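PDB 6M7L: putative non-ribosomal peptide synthetase from Actinomadura parvosata subsp. kistnae, which probably takes part in non-ribosomal peptide assembly, through a domain of the condensation family. Local coordinates for residues 282-287 and 464-470. Numbering follows the deposited sequence.
Sequences MLLSRL and RLSQVDV
Leu465 slides past Met282 in the opposite direction, its CD1 lying 3.9 Å from Met282 CB, while CD2 meets Ser285 OG, a hydroxyl hydrogen-bonded to the carbonyl of Arg290. Leu465 O receives NH2 of Arg286 at 2.7 Å, on a lone pair, with the donor in the carbonyl plane and the oxygen near the guanidinium plane; the N-H...O angle is 140°. Ser466 O lies over one face of that guanidinium, too poorly angled to bond. The case illustrates how one arginine can gather several main-chain oxygens of a loop, alongside apolar contacts. Here the loop after helix 440-459 returns to the C-terminal part of helix 272-288, in the C-terminal lobe of a two-lobed fold of the chloramphenicol acetyltransferase type, as in condensation domains. Val468 O accepts two weak bonds, from Arg286 NH1 (2.7 Å) and NH2 (2.8 Å), and Val468 CG2 packs 3.6 Å from Met282 CE, which the bend at chi3 (70°) turns toward it. Bends at chi2 (-84°) and chi3 fold the Arg286 chain so that its head reaches into the loop. A leucine in place of this arginine would probably leave Leu465 O and Val468 O without these guanidinium donors and the loop freer to move. Finally, Val470 lays CG1 crosswise against Leu283 CD1 (3.8 Å) and Leu287 CD2 (3.9 Å), with Leu283 also resting on Leu446, Leu450 and Leu453 of helix 440-459.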
loop_
_atom_site.group_PDB
_atom_site.type_symbol
_atom_site.label_atom_id
_atom_site.label_comp_id
_atom_site.label_asym_id
_atom_site.label_seq_id
_atom_site.Cartn_x
_atom_site.Cartn_y
_atom_site.Cartn_z
ATOM N N MET A 282 17.513 -26.612 15.315
ATOM C CA MET A 282 17.690 -27.532 16.433
ATOM C C MET A 282 16.512 -28.490 16.543
ATOM O O MET A 282 16.700 -29.695 16.741
ATOM C CB MET A 282 17.864 -26.751 17.736
ATOM C CG MET A 282 19.035 -25.785 17.726
ATOM S SD MET A 282 19.232 -24.872 19.269
ATOM C CE MET A 282 19.776 -26.173 20.369
ATOM N N LEU A 283 15.290 -27.968 16.410
ATOM C CA LEU A 283 14.100 -28.803 16.537
ATOM C C LEU A 283 14.077 -29.892 15.474
ATOM O O LEU A 283 13.869 -31.071 15.780
ATOM C CB LEU A 283 12.845 -27.937 16.448
ATOM C CG LEU A 283 11.514 -28.671 16.597
ATOM C CD1 LEU A 283 11.368 -29.234 18.001
ATOM C CD2 LEU A 283 10.365 -27.741 16.266
ATOM N N LEU A 284 14.284 -29.513 14.211
ATOM C CA LEU A 284 14.298 -30.503 13.140
ATOM C C LEU A 284 15.451 -31.481 13.300
ATOM O O LEU A 284 15.315 -32.662 12.960
ATOM C CB LEU A 284 14.380 -29.809 11.782
ATOM C CG LEU A 284 13.213 -28.888 11.426
ATOM C CD1 LEU A 284 13.345 -28.400 9.992
ATOM C CD2 LEU A 284 11.885 -29.599 11.638
ATOM N N SER A 285 16.590 -31.012 13.814
ATOM C CA SER A 285 17.734 -31.896 14.013
ATOM C C SER A 285 17.401 -33.015 14.989
ATOM O O SER A 285 17.762 -34.175 14.762
ATOM C CB SER A 285 18.934 -31.094 14.514
ATOM O OG SER A 285 20.074 -31.919 14.673
ATOM N N ARG A 286 16.709 -32.686 16.081
ATOM C CA ARG A 286 16.382 -33.694 17.083
ATOM C C ARG A 286 15.193 -34.548 16.658
ATOM O O ARG A 286 15.161 -35.752 16.937
ATOM C CB ARG A 286 16.108 -33.017 18.426
ATOM C CG ARG A 286 17.335 -32.362 19.039
ATOM C CD ARG A 286 18.163 -33.375 19.807
ATOM N NE ARG A 286 17.450 -33.853 20.987
ATOM C CZ ARG A 286 17.499 -33.261 22.176
ATOM N NH1 ARG A 286 16.814 -33.759 23.197
ATOM N NH2 ARG A 286 18.232 -32.169 22.343
ATOM N N LEU A 287 14.212 -33.945 15.983
ATOM C CA LEU A 287 13.058 -34.705 15.514
ATOM C C LEU A 287 13.471 -35.753 14.490
ATOM O O LEU A 287 13.049 -36.912 14.563
ATOM C CB LEU A 287 12.012 -33.761 14.920
ATOM C CG LEU A 287 11.223 -32.894 15.899
ATOM C CD1 LEU A 287 10.290 -31.963 15.143
ATOM C CD2 LEU A 287 10.447 -33.767 16.873
ATOM N N ARG A 464 23.426 -26.727 24.666
ATOM C CA ARG A 464 23.916 -27.480 23.526
ATOM C C ARG A 464 22.747 -28.087 22.751
ATOM O O ARG A 464 21.606 -28.131 23.219
ATOM C CB ARG A 464 24.880 -28.578 23.978
ATOM C CG ARG A 464 26.236 -28.084 24.466
ATOM C CD ARG A 464 27.279 -29.187 24.338
ATOM N NE ARG A 464 28.550 -28.847 24.973
ATOM C CZ ARG A 464 28.985 -29.383 26.110
ATOM N NH1 ARG A 464 28.253 -30.292 26.741
ATOM N NH2 ARG A 464 30.155 -29.014 26.615
ATOM N N LEU A 465 23.050 -28.556 21.538
ATOM C CA LEU A 465 22.029 -29.198 20.716
ATOM C C LEU A 465 21.496 -30.465 21.370
ATOM O O LEU A 465 20.310 -30.784 21.230
ATOM C CB LEU A 465 22.599 -29.513 19.331
ATOM C CG LEU A 465 21.752 -30.364 18.382
ATOM C CD1 LEU A 465 20.437 -29.673 18.057
ATOM C CD2 LEU A 465 22.526 -30.683 17.110
ATOM N N SER A 466 22.348 -31.187 22.100
ATOM C CA SER A 466 21.944 -32.462 22.685
ATOM C C SER A 466 21.067 -32.274 23.918
ATOM O O SER A 466 20.099 -33.017 24.109
ATOM C CB SER A 466 23.179 -33.287 23.045
ATOM O OG SER A 466 23.926 -32.656 24.071
ATOM N N GLN A 467 21.391 -31.298 24.764
ATOM C CA GLN A 467 20.696 -31.095 26.028
ATOM C C GLN A 467 19.458 -30.213 25.892
ATOM O O GLN A 467 19.028 -29.606 26.879
ATOM C CB GLN A 467 21.654 -30.501 27.064
ATOM C CG GLN A 467 22.351 -29.229 26.611
ATOM C CD GLN A 467 23.220 -28.620 27.695
ATOM O OE1 GLN A 467 23.499 -27.420 27.682
ATOM N NE2 GLN A 467 23.653 -29.446 28.640
ATOM N N VAL A 468 18.874 -30.138 24.707
ATOM C CA VAL A 468 17.696 -29.313 24.473
ATOM C C VAL A 468 16.448 -30.167 24.648
ATOM O O VAL A 468 16.456 -31.379 24.407
ATOM C CB VAL A 468 17.774 -28.649 23.081
ATOM C CG1 VAL A 468 16.602 -29.054 22.197
ATOM C CG2 VAL A 468 17.859 -27.141 23.231
ATOM N N ASP A 469 15.362 -29.533 25.089
ATOM C CA ASP A 469 14.151 -30.241 25.505
ATOM C C ASP A 469 13.226 -30.414 24.302
ATOM O O ASP A 469 12.485 -29.498 23.937
ATOM C CB ASP A 469 13.462 -29.483 26.634
ATOM C CG ASP A 469 12.488 -30.344 27.414
ATOM O OD1 ASP A 469 11.860 -31.241 26.814
ATOM O OD2 ASP A 469 12.351 -30.120 28.636
ATOM N N VAL A 470 13.266 -31.596 23.690
ATOM C CA VAL A 470 12.339 -31.959 22.617
ATOM C C VAL A 470 11.838 -33.378 22.861
ATOM O O VAL A 470 12.512 -34.346 22.477
ATOM C CB VAL A 470 12.995 -31.843 21.231
ATOM C CG1 VAL A 470 12.020 -32.286 20.147
ATOM C CG2 VAL A 470 13.459 -30.420 20.965
#